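Local coordinates for protein probable histone-lysine N-methyltransferase, H3 lysine-9 specific SUVH9 (Arabidopsis thaliana, PDB 4NJ5) that takes part in gene silencing, apparently by binding methylated DNA and recruiting RNA polymerase V to chromatin rather than by methylating histones, at residues G258-P263 with Y281-S286; C388-V393 with N456-I461. One frame throughout, in Å; residues are numbered along the deposited sequence.

Contact 1 (G258-P263 with Y281-S286); sequences GKENVP and YLAQTS
K259 reaches the backbone of Y281 with an outstretched side chain. Its CG lies beside the backbone N, anti to the carbonyl carbon (chi1 -69°), and from there the chain runs extended to the ammonium. K259 NZ gives a hydrogen bond to Y281 O at 3.1 Å, arriving in the carbonyl plane on a lone pair. The methylene chain comes with it, K259 CD resting 3.4 Å from Y281 O, while the backbone K259 O touches the methyl of A283.

E260 follows with a folded side chain. The bend at chi2 (-75°) turns CD back toward the tyrosine. The carboxylate and ring planes are 76° apart. Y281 OH donates to the anti lone pair of E260 OE2 at 2.7 Å, and this carboxylate oxygen lies at the ring edge, in its plane. E260 CG packs 3.6 Å from Y281 CE2, and A283 CB sits 3.7 Å from E260 OE2.

The phenol has a second partner, since Y281 OH also accepts from the backbone N of V457. Both loops fall in the pre-SET sequence range, away from the zinc cluster.

The chemistry is thus polar at both ends of one tyrosine: a lysine on its carbonyl at the exposed side, a carboxylate on its hydroxyl. With that proton committed to E260, the phenol oxygen is left to receive V457 N, and the carboxylate's charge probably makes the phenol oxygen a better acceptor.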
ATOM      1  N   GLY A 258     -23.778   8.521  -6.064  1.00 39.19           N
ATOM      2  CA  GLY A 258     -23.535   9.848  -5.506  1.00 31.91           C
ATOM      3  C   GLY A 258     -23.618   9.927  -3.981  1.00 27.16           C
ATOM      4  O   GLY A 258     -23.495  11.021  -3.392  1.00 24.82           O
ATOM      5  N   LYS A 259     -23.808   8.781  -3.322  1.00 29.96           N
ATOM      6  CA  LYS A 259     -23.829   8.806  -1.848  1.00 27.93           C
ATOM      7  C   LYS A 259     -22.444   8.801  -1.206  1.00 27.24           C
ATOM      8  O   LYS A 259     -22.310   9.049   0.001  1.00 26.88           O
ATOM      9  CB  LYS A 259     -24.685   7.694  -1.234  1.00 23.56           C
ATOM     10  CG  LYS A 259     -26.181   7.848  -1.447  1.00 24.81           C
ATOM     11  CD  LYS A 259     -26.901   6.535  -1.192  1.00 27.20           C
ATOM     12  CE  LYS A 259     -28.402   6.713  -1.325  1.00 34.23           C
ATOM     13  NZ  LYS A 259     -29.112   5.400  -1.357  1.00 37.17           N
ATOM     14  N   GLU A 260     -21.439   8.497  -2.020  1.00 22.42           N
ATOM     15  CA  GLU A 260     -20.050   8.638  -1.639  1.00 24.99           C
ATOM     16  C   GLU A 260     -19.522   9.884  -2.336  1.00 29.26           C
ATOM     17  O   GLU A 260     -20.122  10.372  -3.295  1.00 30.26           O
ATOM     18  CB  GLU A 260     -19.245   7.414  -2.083  1.00 18.50           C
ATOM     19  CG  GLU A 260     -19.657   6.077  -1.457  1.00 17.68           C
ATOM     20  CD  GLU A 260     -19.216   5.910  -0.014  1.00 22.11           C
ATOM     21  OE1 GLU A 260     -18.801   6.906   0.617  1.00 21.34           O
ATOM     22  OE2 GLU A 260     -19.291   4.770   0.494  1.00 23.19           O
ATOM     23  N   ASN A 261     -18.394  10.395  -1.858  1.00 32.64           N
ATOM     24  CA  ASN A 261     -17.780  11.572  -2.461  1.00 33.68           C
ATOM     25  C   ASN A 261     -16.929  11.203  -3.666  1.00 33.57           C
ATOM     26  O   ASN A 261     -16.458  12.072  -4.398  1.00 36.57           O
ATOM     27  CB  ASN A 261     -16.955  12.336  -1.427  1.00 30.65           C
ATOM     28  CG  ASN A 261     -17.810  12.923  -0.329  1.00 33.15           C
ATOM     29  OD1 ASN A 261     -18.882  13.469  -0.590  1.00 36.89           O
ATOM     30  ND2 ASN A 261     -17.349  12.804   0.911  1.00 35.11           N
ATOM     31  N   VAL A 262     -16.736   9.904  -3.858  1.00 31.97           N
ATOM     32  CA  VAL A 262     -16.080   9.378  -5.047  1.00 31.53           C
ATOM     33  C   VAL A 262     -16.960   8.281  -5.645  1.00 30.06           C
ATOM     34  O   VAL A 262     -17.687   7.602  -4.918  1.00 31.17           O
ATOM     35  CB  VAL A 262     -14.668   8.838  -4.732  1.00 29.80           C
ATOM     36  CG1 VAL A 262     -13.692   9.988  -4.550  1.00 31.00           C
ATOM     37  CG2 VAL A 262     -14.695   7.949  -3.496  1.00 30.00           C
ATOM     38  N   PRO A 263     -16.920   8.121  -6.976  1.00 25.07           N
ATOM     39  CA  PRO A 263     -17.751   7.105  -7.634  1.00 22.68           C
ATOM     40  C   PRO A 263     -17.275   5.690  -7.326  1.00 24.25           C
ATOM     41  O   PRO A 263     -16.078   5.479  -7.152  1.00 20.22           O
ATOM     42  CB  PRO A 263     -17.569   7.416  -9.124  1.00 20.84           C
ATOM     43  CG  PRO A 263     -16.263   8.142  -9.208  1.00 20.13           C
ATOM     44  CD  PRO A 263     -16.166   8.939  -7.944  1.00 20.11           C
ATOM     45  N   TYR A 281     -27.694   1.329  -1.661  1.00 35.96           N
ATOM     46  CA  TYR A 281     -26.375   1.722  -1.193  1.00 31.71           C
ATOM     47  C   TYR A 281     -26.470   2.534   0.093  1.00 32.27           C
ATOM     48  O   TYR A 281     -27.297   3.438   0.210  1.00 32.51           O
ATOM     49  CB  TYR A 281     -25.611   2.506  -2.261  1.00 22.92           C
ATOM     50  CG  TYR A 281     -24.133   2.584  -1.967  1.00 21.61           C
ATOM     51  CD1 TYR A 281     -23.247   1.669  -2.519  1.00 18.50           C
ATOM     52  CD2 TYR A 281     -23.625   3.556  -1.114  1.00 19.45           C
ATOM     53  CE1 TYR A 281     -21.897   1.731  -2.242  1.00 19.82           C
ATOM     54  CE2 TYR A 281     -22.280   3.624  -0.828  1.00 17.88           C
ATOM     55  CZ  TYR A 281     -21.419   2.709  -1.395  1.00 20.92           C
ATOM     56  OH  TYR A 281     -20.073   2.774  -1.111  1.00 20.08           O
ATOM     57  N   LEU A 282     -25.613   2.201   1.052  1.00 26.06           N
ATOM     58  CA  LEU A 282     -25.597   2.870   2.344  1.00 24.86           C
ATOM     59  C   LEU A 282     -24.154   3.154   2.748  1.00 26.22           C
ATOM     60  O   LEU A 282     -23.396   2.233   3.051  1.00 29.12           O
ATOM     61  CB  LEU A 282     -26.286   1.998   3.392  1.00 20.73           C
ATOM     62  CG  LEU A 282     -26.320   2.555   4.814  1.00 21.12           C
ATOM     63  CD1 LEU A 282     -27.067   3.887   4.863  1.00 20.64           C
ATOM     64  CD2 LEU A 282     -26.936   1.547   5.773  1.00 23.25           C
ATOM     65  N   ALA A 283     -23.782   4.430   2.756  1.00 28.94           N
ATOM     66  CA  ALA A 283     -22.379   4.816   2.893  1.00 28.10           C
ATOM     67  C   ALA A 283     -21.851   4.685   4.318  1.00 26.10           C
ATOM     68  O   ALA A 283     -20.655   4.494   4.528  1.00 28.50           O
ATOM     69  CB  ALA A 283     -22.163   6.229   2.370  1.00 18.67           C
ATOM     70  N   GLN A 284     -22.743   4.798   5.293  1.00 18.18           N
ATOM     71  CA  GLN A 284     -22.358   4.682   6.693  1.00 18.68           C
ATOM     72  C   GLN A 284     -23.295   3.720   7.406  1.00 18.58           C
ATOM     73  O   GLN A 284     -24.482   3.665   7.094  1.00 19.81           O
ATOM     74  CB  GLN A 284     -22.401   6.049   7.378  1.00 25.21           C
ATOM     75  CG  GLN A 284     -21.519   7.106   6.737  1.00 30.90           C
ATOM     76  CD  GLN A 284     -21.430   8.363   7.578  1.00 40.35           C
ATOM     77  OE1 GLN A 284     -20.837   8.360   8.659  1.00 42.81           O
ATOM     78  NE2 GLN A 284     -22.032   9.443   7.094  1.00 42.02           N
ATOM     79  N   THR A 285     -22.761   2.967   8.360  1.00 18.28           N
ATOM     80  CA  THR A 285     -23.558   2.007   9.115  1.00 18.33           C
ATOM     81  C   THR A 285     -24.748   2.674   9.800  1.00 21.52           C
ATOM     82  O   THR A 285     -24.611   3.732  10.413  1.00 23.25           O
ATOM     83  CB  THR A 285     -22.705   1.259  10.162  1.00 17.72           C
ATOM     84  OG1 THR A 285     -21.998   0.190   9.522  1.00 17.74           O
ATOM     85  CG2 THR A 285     -23.579   0.678  11.271  1.00 18.37           C
ATOM     86  N   SER A 286     -25.918   2.059   9.669  1.00 23.31           N
ATOM     87  CA  SER A 286     -27.116   2.558  10.329  1.00 23.35           C
ATOM     88  C   SER A 286     -27.339   1.861  11.669  1.00 23.18           C
ATOM     89  O   SER A 286     -27.575   0.654  11.729  1.00 22.68           O
ATOM     90  CB  SER A 286     -28.338   2.389   9.431  1.00 21.28           C
ATOM     91  OG  SER A 286     -29.523   2.725  10.130  1.00 24.95           O
TER

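Contact 2 (C388-V393 with N456-I461); sequences CEYAGV and NVACYI
N456 uses both ends of its amide on the chain from E389 to A391. N456 ND2 gives a hydrogen bond to E389 O at 2.8 Å, and A391 N gives one to N456 OD1 at 3.0 Å, standing 57° out of that carbonyl's plane. With N456 CG between its backbone N and carbonyl carbon (chi1 72°), that atom comes to rest 3.6 Å from A391 CB. A leucine in place of N456 would probably leave E389 O and A391 N without these mates and the 457-460 turn less firmly held.

Packing is tight beside this amide: A458 CB presses to 3.2 Å from E389 O and 3.6 Å from C388 SG. C459 SG lies over one face of the Y390 ring, 4.1 Å from its centroid and offset toward the rim, a sulfur-aromatic contact. The phenol end is looser, bridged by a water that meets Y390 OH at 2.6 Å and donates to C459 O.

The 3-10 turn 457-460 lies against strand 386-389 and the residues that follow it, all within the SET range. A458 and I461 also touch L488 of strand 485-490, while V457 packs on strands 363-367 and 373-377, and F416 meets Y390 edge-to-face.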
ATOM      1  N   CYS A 388     -12.127   2.600   3.799  1.00 22.90           N
ATOM      2  CA  CYS A 388     -13.543   2.914   3.889  1.00 22.43           C
ATOM      3  C   CYS A 388     -14.124   2.226   5.110  1.00 23.96           C
ATOM      4  O   CYS A 388     -13.478   1.369   5.719  1.00 22.17           O
ATOM      5  CB  CYS A 388     -14.275   2.406   2.653  1.00 15.78           C
ATOM      6  SG  CYS A 388     -14.213   0.608   2.505  1.00 21.67           S
ATOM      7  N   GLU A 389     -15.351   2.599   5.454  1.00 17.55           N
ATOM      8  CA  GLU A 389     -16.095   1.934   6.509  1.00 15.98           C
ATOM      9  C   GLU A 389     -16.645   0.621   5.959  1.00 18.61           C
ATOM     10  O   GLU A 389     -16.805   0.469   4.745  1.00 16.36           O
ATOM     11  CB  GLU A 389     -17.244   2.842   6.974  1.00 19.09           C
ATOM     12  CG  GLU A 389     -18.042   2.331   8.167  1.00 19.52           C
ATOM     13  CD  GLU A 389     -19.052   3.351   8.685  1.00 22.65           C
ATOM     14  OE1 GLU A 389     -18.966   4.532   8.284  1.00 21.14           O
ATOM     15  OE2 GLU A 389     -19.932   2.973   9.494  1.00 20.36           O
ATOM     16  N   TYR A 390     -16.904  -0.334   6.847  1.00 23.52           N
ATOM     17  CA  TYR A 390     -17.683  -1.517   6.496  1.00 23.20           C
ATOM     18  C   TYR A 390     -19.127  -1.250   6.916  1.00 21.00           C
ATOM     19  O   TYR A 390     -19.488  -1.459   8.072  1.00 20.22           O
ATOM     20  CB  TYR A 390     -17.136  -2.767   7.197  1.00 19.02           C
ATOM     21  CG  TYR A 390     -17.877  -4.032   6.825  1.00 18.97           C
ATOM     22  CD1 TYR A 390     -18.988  -4.449   7.548  1.00 19.42           C
ATOM     23  CD2 TYR A 390     -17.473  -4.802   5.740  1.00 19.85           C
ATOM     24  CE1 TYR A 390     -19.677  -5.599   7.204  1.00 23.10           C
ATOM     25  CE2 TYR A 390     -18.153  -5.951   5.386  1.00 18.79           C
ATOM     26  CZ  TYR A 390     -19.257  -6.346   6.122  1.00 24.79           C
ATOM     27  OH  TYR A 390     -19.939  -7.494   5.777  1.00 27.97           O
ATOM     28  N   ALA A 391     -19.947  -0.780   5.979  1.00 17.76           N
ATOM     29  CA  ALA A 391     -21.277  -0.264   6.311  1.00 21.19           C
ATOM     30  C   ALA A 391     -22.434  -1.246   6.097  1.00 24.27           C
ATOM     31  O   ALA A 391     -22.627  -1.775   5.003  1.00 25.47           O
ATOM     32  CB  ALA A 391     -21.544   1.042   5.565  1.00 18.41           C
ATOM     33  N   GLY A 392     -23.207  -1.465   7.155  1.00 23.20           N
ATOM     34  CA  GLY A 392     -24.389  -2.303   7.093  1.00 20.56           C
ATOM     35  C   GLY A 392     -25.430  -1.806   8.074  1.00 21.83           C
ATOM     36  O   GLY A 392     -25.311  -0.699   8.604  1.00 24.63           O
ATOM     37  N   VAL A 393     -26.456  -2.614   8.317  1.00 22.16           N
ATOM     38  CA  VAL A 393     -27.490  -2.256   9.279  1.00 22.99           C
ATOM     39  C   VAL A 393     -27.221  -2.953  10.610  1.00 23.22           C
ATOM     40  O   VAL A 393     -27.291  -4.175  10.699  1.00 23.68           O
ATOM     41  CB  VAL A 393     -28.894  -2.624   8.757  1.00 24.12           C
ATOM     42  CG1 VAL A 393     -29.965  -2.259   9.780  1.00 25.11           C
ATOM     43  CG2 VAL A 393     -29.160  -1.939   7.426  1.00 24.07           C
ATOM     44  N   ASN A 456     -22.554  -0.969   1.622  1.00 21.52           N
ATOM     45  CA  ASN A 456     -21.651  -0.168   0.801  1.00 19.25           C
ATOM     46  C   ASN A 456     -20.668  -1.060   0.047  1.00 21.66           C
ATOM     47  O   ASN A 456     -20.796  -2.286   0.057  1.00 24.00           O
ATOM     48  CB  ASN A 456     -20.876   0.825   1.663  1.00 18.58           C
ATOM     49  CG  ASN A 456     -19.815   0.151   2.525  1.00 22.24           C
ATOM     50  OD1 ASN A 456     -19.981  -0.990   2.963  1.00 20.64           O
ATOM     51  ND2 ASN A 456     -18.720   0.860   2.774  1.00 21.82           N
ATOM     52  N   VAL A 457     -19.679  -0.435  -0.587  1.00 18.68           N
ATOM     53  CA  VAL A 457     -18.693  -1.143  -1.400  1.00 18.81           C
ATOM     54  C   VAL A 457     -17.970  -2.237  -0.607  1.00 18.22           C
ATOM     55  O   VAL A 457     -17.757  -3.347  -1.109  1.00 18.57           O
ATOM     56  CB  VAL A 457     -17.668  -0.151  -2.025  1.00 18.31           C
ATOM     57  CG1 VAL A 457     -17.021   0.724  -0.948  1.00 17.62           C
ATOM     58  CG2 VAL A 457     -16.614  -0.888  -2.841  1.00 18.34           C
ATOM     59  N   ALA A 458     -17.644  -1.925   0.645  1.00 17.68           N
ATOM     60  CA  ALA A 458     -16.855  -2.806   1.503  1.00 20.58           C
ATOM     61  C   ALA A 458     -17.492  -4.177   1.722  1.00 24.48           C
ATOM     62  O   ALA A 458     -16.808  -5.136   2.069  1.00 23.41           O
ATOM     63  CB  ALA A 458     -16.586  -2.131   2.842  1.00 16.92           C
ATOM     64  N   CYS A 459     -18.803  -4.265   1.520  1.00 26.45           N
ATOM     65  CA  CYS A 459     -19.516  -5.509   1.761  1.00 25.09           C
ATOM     66  C   CYS A 459     -19.331  -6.500   0.621  1.00 25.37           C
ATOM     67  O   CYS A 459     -19.762  -7.649   0.712  1.00 24.72           O
ATOM     68  CB  CYS A 459     -20.998  -5.238   2.018  1.00 27.03           C
ATOM     69  SG  CYS A 459     -21.301  -4.302   3.538  1.00 26.74           S
ATOM     70  N   TYR A 460     -18.681  -6.055  -0.448  1.00 24.87           N
ATOM     71  CA  TYR A 460     -18.373  -6.951  -1.553  1.00 26.51           C
ATOM     72  C   TYR A 460     -16.937  -7.483  -1.438  1.00 28.98           C
ATOM     73  O   TYR A 460     -16.483  -8.264  -2.276  1.00 29.91           O
ATOM     74  CB  TYR A 460     -18.602  -6.252  -2.898  1.00 25.00           C
ATOM     75  CG  TYR A 460     -20.001  -5.696  -3.071  1.00 21.62           C
ATOM     76  CD1 TYR A 460     -21.025  -6.484  -3.578  1.00 22.01           C
ATOM     77  CD2 TYR A 460     -20.297  -4.381  -2.727  1.00 22.28           C
ATOM     78  CE1 TYR A 460     -22.309  -5.979  -3.737  1.00 23.96           C
ATOM     79  CE2 TYR A 460     -21.578  -3.866  -2.883  1.00 21.09           C
ATOM     80  CZ  TYR A 460     -22.576  -4.670  -3.389  1.00 25.35           C
ATOM     81  OH  TYR A 460     -23.847  -4.165  -3.546  1.00 26.41           O
ATOM     82  N   ILE A 461     -16.232  -7.065  -0.389  1.00 25.63           N
ATOM     83  CA  ILE A 461     -14.872  -7.539  -0.152  1.00 26.70           C
ATOM     84  C   ILE A 461     -14.865  -9.033   0.170  1.00 28.45           C
ATOM     85  O   ILE A 461     -15.586  -9.494   1.057  1.00 29.20           O
ATOM     86  CB  ILE A 461     -14.179  -6.754   0.981  1.00 22.03           C
ATOM     87  CG1 ILE A 461     -14.038  -5.279   0.592  1.00 20.27           C
ATOM     88  CG2 ILE A 461     -12.808  -7.355   1.290  1.00 20.21           C
ATOM     89  CD1 ILE A 461     -13.325  -4.434   1.635  1.00 17.05           C
TER
HETATM   90  O   HOH W   1     -19.479  -8.782   3.528  1.00 22.63           O

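Overall arrangement
From the N terminus, contact 1 comes first: 258-263, in the loop between strands 250-252 and 264-267, is met by 281-286 after a short excursion of 17 residues. Contact 2 then closes a longer one, the 62 residues between 388-393 and 456-461, so the two follow in series and neither nest nor cross. In space they abut, with centres about 9 Å apart. The 281-286 segment lies along 388-393: T285 N meets E389 OE2, which is also salt-bridged to R485, and S286 N probably bonds G392 O. L282 O packs on N456 CB. The pre-SET segment is thereby joined to the SET domain.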